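Local coordinates for extracellular solute-binding protein, family 5 (Chelativorans sp., PDB 6WM6) that binds EDTA and other aminopolycarboxylates in the periplasm, probably handing them to an ABC transporter for uptake, at residues M351-F356 / E513-A518; A121-G126 / P215-G220; Q111-R116 / A174-P179. All blocks are in the same frame, centred on the assembly; numbering follows the deposited sequence.

Interaction 1 of 3, residues M351-F356 / E513-A518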
# COMPACT_ATOMS: atom_id res chain seq x y z
N MET A 351 1.59 -14.13 -9.29
CA MET A 351 2.15 -14.02 -7.95
C MET A 351 1.81 -15.30 -7.20
O MET A 351 0.62 -15.56 -6.92
CB MET A 351 1.65 -12.80 -7.22
CG MET A 351 2.33 -12.64 -5.86
SD MET A 351 1.98 -11.00 -5.21
CE MET A 351 2.42 -11.25 -3.48
N GLY A 352 2.82 -16.10 -6.90
CA GLY A 352 2.61 -17.37 -6.25
C GLY A 352 3.13 -17.45 -4.83
O GLY A 352 3.39 -18.52 -4.31
N SER A 353 3.30 -16.29 -4.19
CA SER A 353 3.71 -16.16 -2.80
C SER A 353 2.71 -15.23 -2.11
O SER A 353 2.09 -14.39 -2.75
CB SER A 353 5.09 -15.49 -2.78
OG SER A 353 5.47 -15.05 -1.49
N VAL A 354 2.57 -15.39 -0.79
CA VAL A 354 1.76 -14.47 0.01
C VAL A 354 2.63 -13.55 0.85
O VAL A 354 2.10 -12.78 1.66
CB VAL A 354 0.68 -15.17 0.85
CG1 VAL A 354 -0.36 -15.80 -0.05
CG2 VAL A 354 1.28 -16.19 1.80
N MET A 355 3.94 -13.58 0.65
CA MET A 355 4.84 -12.72 1.42
C MET A 355 5.80 -11.90 0.59
O MET A 355 6.37 -10.93 1.12
CB MET A 355 5.61 -13.53 2.44
CG MET A 355 4.64 -14.07 3.50
SD MET A 355 5.46 -14.89 4.83
CE MET A 355 4.03 -15.58 5.65
N PHE A 356 5.99 -12.23 -0.68
CA PHE A 356 6.94 -11.54 -1.55
C PHE A 356 6.29 -11.29 -2.90
O PHE A 356 5.65 -12.17 -3.48
CB PHE A 356 8.16 -12.44 -1.82
CG PHE A 356 8.85 -12.94 -0.58
CD1 PHE A 356 9.71 -12.12 0.14
CD2 PHE A 356 8.67 -14.24 -0.16
CE1 PHE A 356 10.37 -12.61 1.27
CE2 PHE A 356 9.32 -14.73 0.97
CZ PHE A 356 10.17 -13.91 1.67
N GLU A 513 10.47 -19.60 4.97
CA GLU A 513 9.87 -20.73 5.68
C GLU A 513 8.45 -20.43 6.10
O GLU A 513 7.57 -21.32 6.05
CB GLU A 513 10.74 -21.12 6.88
CG GLU A 513 10.28 -22.41 7.53
CD GLU A 513 11.05 -22.78 8.79
OE1 GLU A 513 11.97 -22.04 9.21
OE2 GLU A 513 10.72 -23.84 9.38
N ALA A 514 8.17 -19.20 6.51
CA ALA A 514 6.81 -18.83 6.88
C ALA A 514 5.90 -18.80 5.66
O ALA A 514 4.74 -19.19 5.75
CB ALA A 514 6.80 -17.48 7.58
N ASP A 515 6.41 -18.37 4.52
CA ASP A 515 5.63 -18.39 3.29
C ASP A 515 5.24 -19.82 2.94
O ASP A 515 4.09 -20.08 2.54
CB ASP A 515 6.44 -17.74 2.16
CG ASP A 515 5.62 -17.25 0.98
OD1 ASP A 515 4.39 -17.03 1.09
OD2 ASP A 515 6.24 -17.06 -0.09
N GLU A 516 6.16 -20.77 3.09
CA GLU A 516 5.84 -22.18 2.83
C GLU A 516 4.72 -22.65 3.75
O GLU A 516 3.75 -23.27 3.29
CB GLU A 516 7.10 -23.05 3.04
CG GLU A 516 8.30 -22.69 2.15
CD GLU A 516 8.27 -23.23 0.74
OE1 GLU A 516 7.39 -24.04 0.42
OE2 GLU A 516 9.16 -22.84 -0.06
N LEU A 517 4.84 -22.39 5.05
CA LEU A 517 3.82 -22.84 6.00
C LEU A 517 2.49 -22.15 5.74
O LEU A 517 1.43 -22.76 5.88
CB LEU A 517 4.30 -22.58 7.42
CG LEU A 517 5.51 -23.39 7.88
CD1 LEU A 517 6.00 -22.90 9.24
CD2 LEU A 517 5.20 -24.88 7.93
N ALA A 518 2.51 -20.87 5.41
CA ALA A 518 1.26 -20.16 5.13
C ALA A 518 0.57 -20.76 3.91
O ALA A 518 -0.65 -20.91 3.89
CB ALA A 518 1.55 -18.68 4.93
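The Phe356 ring has Met355 CB over one face, 4.0 Å above the plane and offset toward the rim, while Asp515 OD2 lies at its edge, near the plane. The carboxylate of Asp515 is turned 73° against that ring. Its OD1 offers the syn lone pair to the backbone N of Val354 at 3.1 Å; OD2 receives the hydroxyl OG of Ser353 at 2.6 Å, from above the carboxylate plane. Ser353 OG in turn accepts the N-H of Met355 and that of Phe356, an ST turn and an ST motif at once, so two backbone N-H groups fix the hydroxyl that donates to the acid. Arg366 makes a salt bridge to OD2, which probably helps keep this buried acid ionised. Beside this polar grip, Met355 runs extended past Asp515 in the opposite direction until its CE reaches Ala514 CB at 3.9 Å and Ala518 CB at 4.0 Å, and Val354 CG2 also packs on Ala518 CB. The loop between helices 333-340 and 366-369 is thereby pinned to helix 504-521. Helix 489-499 meets that helix through Ala514 and Leu517, and Trp306 of strand 305-311 touches Val354 and Met351.

Interaction 2 of 3, residues A121-G126 / P215-G220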
# COMPACT_ATOMS: atom_id res chain seq x y z
N ALA A 121 17.14 22.79 7.61
CA ALA A 121 15.79 22.23 7.61
C ALA A 121 14.94 22.95 8.66
O ALA A 121 15.24 22.92 9.87
CB ALA A 121 15.83 20.74 7.89
N VAL A 122 13.87 23.58 8.19
CA VAL A 122 12.98 24.39 9.01
C VAL A 122 11.54 24.13 8.62
O VAL A 122 11.23 23.75 7.49
CB VAL A 122 13.28 25.91 8.88
CG1 VAL A 122 14.71 26.23 9.33
CG2 VAL A 122 13.02 26.39 7.45
N TRP A 123 10.64 24.36 9.59
CA TRP A 123 9.20 24.42 9.30
C TRP A 123 8.89 25.75 8.63
O TRP A 123 9.70 26.68 8.61
CB TRP A 123 8.41 24.24 10.60
CG TRP A 123 8.61 22.90 11.24
CD1 TRP A 123 9.38 22.61 12.34
CD2 TRP A 123 8.03 21.66 10.82
NE1 TRP A 123 9.31 21.27 12.63
CE2 TRP A 123 8.49 20.66 11.71
CE3 TRP A 123 7.18 21.30 9.78
CZ2 TRP A 123 8.14 19.32 11.58
CZ3 TRP A 123 6.81 19.97 9.65
CH2 TRP A 123 7.30 19.00 10.53
N SER A 124 7.66 25.86 8.11
CA SER A 124 7.27 27.02 7.31
C SER A 124 7.20 28.31 8.11
O SER A 124 7.11 29.38 7.50
CB SER A 124 5.94 26.74 6.62
OG SER A 124 4.98 26.30 7.56
N ASP A 125 7.20 28.23 9.42
CA ASP A 125 7.25 29.42 10.28
C ASP A 125 8.67 29.77 10.70
O ASP A 125 8.86 30.67 11.53
CB ASP A 125 6.35 29.21 11.51
CG ASP A 125 6.70 27.97 12.32
OD1 ASP A 125 7.74 27.31 12.05
OD2 ASP A 125 5.92 27.64 13.26
N GLY A 126 9.68 29.10 10.13
CA GLY A 126 11.07 29.35 10.43
C GLY A 126 11.63 28.59 11.60
O GLY A 126 12.85 28.64 11.84
N PRO A 215 -4.09 21.60 7.65
CA PRO A 215 -2.78 22.03 8.16
C PRO A 215 -2.41 23.40 7.61
O PRO A 215 -2.47 23.62 6.40
CB PRO A 215 -1.82 20.94 7.67
CG PRO A 215 -2.55 20.27 6.51
CD PRO A 215 -4.00 20.37 6.84
N ALA A 216 -2.01 24.30 8.51
CA ALA A 216 -1.51 25.61 8.14
C ALA A 216 0.01 25.63 7.98
O ALA A 216 0.56 26.58 7.42
CB ALA A 216 -1.92 26.65 9.19
N TRP A 217 0.67 24.57 8.40
CA TRP A 217 2.12 24.45 8.45
C TRP A 217 2.62 23.55 7.32
O TRP A 217 1.85 22.84 6.67
CB TRP A 217 2.52 23.83 9.81
CG TRP A 217 1.71 22.59 10.10
CD1 TRP A 217 0.57 22.53 10.86
CD2 TRP A 217 1.93 21.27 9.60
NE1 TRP A 217 0.08 21.25 10.86
CE2 TRP A 217 0.89 20.45 10.11
CE3 TRP A 217 2.91 20.68 8.80
CZ2 TRP A 217 0.81 19.08 9.82
CZ3 TRP A 217 2.82 19.31 8.51
CH2 TRP A 217 1.78 18.54 9.03
N SER A 218 3.93 23.59 7.11
CA SER A 218 4.56 22.68 6.16
C SER A 218 6.03 22.53 6.49
O SER A 218 6.67 23.46 6.98
CB SER A 218 4.44 23.24 4.73
OG SER A 218 5.18 22.43 3.85
N GLY A 219 6.56 21.34 6.20
CA GLY A 219 7.99 21.10 6.18
C GLY A 219 8.47 20.64 4.82
O GLY A 219 9.55 20.03 4.69
N GLY A 220 7.66 20.92 3.79
CA GLY A 220 7.93 20.47 2.44
C GLY A 220 7.87 21.60 1.44
O GLY A 220 7.80 22.78 1.80
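Two loops run side by side here, with Trp123 nearest Gly219 and Ser124 nearest Ser218 by their CA atoms, just where the first enters a type I turn from Trp123 to Gly126. Ser124 ties the two together twice through one residue. Its backbone N gives a weak, strongly bent bond to Ser218 O (2.8 Å, 125° at the hydrogen). Its OG, placed in the crowded position between its own backbone N and carbonyl carbon, accepts the N-H of Ser218 at 2.9 Å (OG to N). Trp123 CA-H makes a CA-H...O contact with Ser218 O, which sits at the edge of the Trp123 indole, close to the ring plane, 3.6 Å from CE3. The Ser218 side chain turns the other way: its OG takes the N-H of Gly220 in an ST turn and bonds to Tyr222 O, which fixes the bend beyond the contact. Trp123 lays CE3 and CZ3 against the backbone of Gly219 so tightly that a CB there would lie 2.9 Å from CZ3, a clash that glycine avoids. The two indoles meet obliquely, Trp123 CZ3 to Trp217 CE3 at 4.1 Å, with their six-membered rings almost perpendicular at 89°. Pro215 CB lies over one face of Trp217, toward the rim, and on its pyrrole side Trp123 NE1 hydrogen-bonds to Asp133 of helix 131-141. The loop after strand 111-117 is thus joined to the one leading into strand 222-228, whose Met223 touches both serines. Short helix 193-196 lies alongside, with His194 meeting the Trp123 ring and bonding Asp125, and Leu195 touching Trp217.

Interaction 3 of 3, residues Q111-R116 / A174-P179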
# COMPACT_ATOMS: atom_id res chain seq x y z
N GLN A 111 21.36 -1.96 19.25
CA GLN A 111 21.13 -1.29 17.98
C GLN A 111 20.89 0.20 18.20
O GLN A 111 20.03 0.60 19.01
CB GLN A 111 19.94 -1.91 17.24
CG GLN A 111 19.60 -1.22 15.94
CD GLN A 111 18.61 -1.99 15.09
OE1 GLN A 111 18.64 -3.22 15.04
NE2 GLN A 111 17.74 -1.27 14.41
N THR A 112 21.65 1.03 17.50
CA THR A 112 21.64 2.47 17.67
C THR A 112 21.66 3.10 16.29
O THR A 112 22.46 2.70 15.44
CB THR A 112 22.88 2.93 18.46
OG1 THR A 112 22.95 2.25 19.73
CG2 THR A 112 22.81 4.42 18.71
N VAL A 113 20.77 4.06 16.07
CA VAL A 113 20.71 4.83 14.84
C VAL A 113 20.87 6.30 15.19
O VAL A 113 20.23 6.79 16.12
CB VAL A 113 19.38 4.60 14.09
CG1 VAL A 113 19.28 5.55 12.88
CG2 VAL A 113 19.25 3.16 13.65
N VAL A 114 21.74 7.00 14.45
CA VAL A 114 21.96 8.43 14.63
C VAL A 114 21.51 9.16 13.37
O VAL A 114 21.93 8.80 12.25
CB VAL A 114 23.44 8.75 14.94
CG1 VAL A 114 23.65 10.27 15.00
CG2 VAL A 114 23.83 8.12 16.25
N TYR A 115 20.66 10.16 13.55
CA TYR A 115 20.20 11.04 12.49
C TYR A 115 20.87 12.39 12.69
O TYR A 115 20.84 12.95 13.80
CB TYR A 115 18.68 11.23 12.51
CG TYR A 115 17.85 9.98 12.40
CD1 TYR A 115 17.50 9.26 13.53
CD2 TYR A 115 17.41 9.50 11.16
CE1 TYR A 115 16.73 8.11 13.44
CE2 TYR A 115 16.65 8.35 11.06
CZ TYR A 115 16.32 7.66 12.20
OH TYR A 115 15.57 6.49 12.13
N ARG A 116 21.45 12.94 11.64
CA ARG A 116 21.97 14.31 11.66
C ARG A 116 21.10 15.12 10.70
O ARG A 116 21.12 14.88 9.48
CB ARG A 116 23.45 14.35 11.30
CG ARG A 116 24.30 13.68 12.39
CD ARG A 116 25.80 13.62 12.10
NE ARG A 116 26.47 12.80 13.11
CZ ARG A 116 26.91 13.24 14.28
NH1 ARG A 116 26.77 14.52 14.62
NH2 ARG A 116 27.50 12.41 15.13
N ALA A 174 18.67 7.21 18.40
CA ALA A 174 17.65 6.21 18.72
C ALA A 174 18.34 4.94 19.20
O ALA A 174 19.16 4.37 18.47
CB ALA A 174 16.81 5.88 17.49
N THR A 175 18.00 4.49 20.40
CA THR A 175 18.52 3.24 20.94
C THR A 175 17.38 2.23 21.02
O THR A 175 16.33 2.53 21.59
CB THR A 175 19.14 3.45 22.33
OG1 THR A 175 20.17 4.45 22.25
CG2 THR A 175 19.77 2.14 22.83
N PHE A 176 17.59 1.05 20.44
CA PHE A 176 16.58 0.01 20.32
C PHE A 176 16.70 -1.01 21.44
O PHE A 176 17.80 -1.35 21.88
CB PHE A 176 16.72 -0.70 18.97
CG PHE A 176 16.33 0.14 17.77
CD1 PHE A 176 17.13 1.19 17.35
CD2 PHE A 176 15.19 -0.16 17.06
CE1 PHE A 176 16.77 1.95 16.23
CE2 PHE A 176 14.84 0.59 15.94
CZ PHE A 176 15.61 1.64 15.54
N SER A 177 15.56 -1.52 21.88
CA SER A 177 15.56 -2.58 22.90
C SER A 177 15.88 -3.96 22.33
O SER A 177 16.25 -4.86 23.10
CB SER A 177 14.20 -2.62 23.61
OG SER A 177 13.14 -2.80 22.68
N GLU A 178 15.73 -4.14 21.03
CA GLU A 178 16.07 -5.38 20.36
C GLU A 178 16.29 -5.08 18.89
O GLU A 178 15.87 -4.02 18.41
CB GLU A 178 14.98 -6.44 20.54
CG GLU A 178 13.64 -6.04 19.98
CD GLU A 178 12.57 -7.08 20.26
OE1 GLU A 178 12.48 -8.07 19.49
OE2 GLU A 178 11.83 -6.93 21.25
N PRO A 179 16.94 -5.98 18.15
CA PRO A 179 17.26 -5.69 16.75
C PRO A 179 16.00 -5.49 15.91
O PRO A 179 14.98 -6.15 16.11
CB PRO A 179 18.03 -6.92 16.28
CG PRO A 179 18.53 -7.57 17.54
CD PRO A 179 17.51 -7.27 18.60
O HOH W 1 19.17 -3.87 20.23
O HOH W 2 22.68 3.63 22.13
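Gln111 reaches out extended, CG anti to its backbone N (chi1 177°), and carries its amide over the Phe176 ring. NE2 hovers 3.6 Å above the ring plane, over the centre, with amide and ring tilted 41° to each other. On the way CG brushes Phe176 CD1 at 3.7 Å. OE1 comes 3.3 Å from Pro179 CA and accepts the N-H of Phe180, which helps set the rotation of the amide. Val113 CG2 meets the same ring obliquely at CE1 (3.8 Å), so Phe176 is flanked by an amide and a methyl from the neighbouring strand. An alanine in place of Phe176 would lose the ring beneath the glutamine amide and beside Val113, and would probably leave the Gln111 side chain less firmly placed. Thr112 and Thr175 stand together on the other sheet face. Thr112 OG1 bonds to the backbone O of Pro110, and one water, donating to it at 2.8 Å, bridges it to Thr175 OG1. Beneath the side chains the strands run antiparallel: Val113 and Ala174 form a hydrogen-bonded pair, Thr112 and Thr175 a non-hydrogen-bonded one, and Phe176 N gives a nearly straight bond to Gln111 O (2.9 Å). This is regular pairing of the two central strands in a four-stranded antiparallel sheet, consistent with the extra domain that family 5 binding proteins carry beside their ligand-binding lobes.

Overall arrangement
From the N terminus, strand segment 111-116 opens interaction 3 and the turn at 121-126 opens interaction 2 directly after it. Segment 174-179 then closes interaction 3 and 215-220 closes interaction 2, so the two loops cross along the chain; interaction 3 pairs the middle strands of the antiparallel sheet, and interaction 2 ties the exit of strand 111-117 to the approach to strand 222-228 and its mixed sheet. Their nearest atoms remain about 8 Å apart. Interaction 1 follows in series, closing a separate long excursion from 351-356 to 513-518, in the part built round strands 305-311 and 524-537. It lies across the chain's centre from interaction 2, about 42 Å between centres.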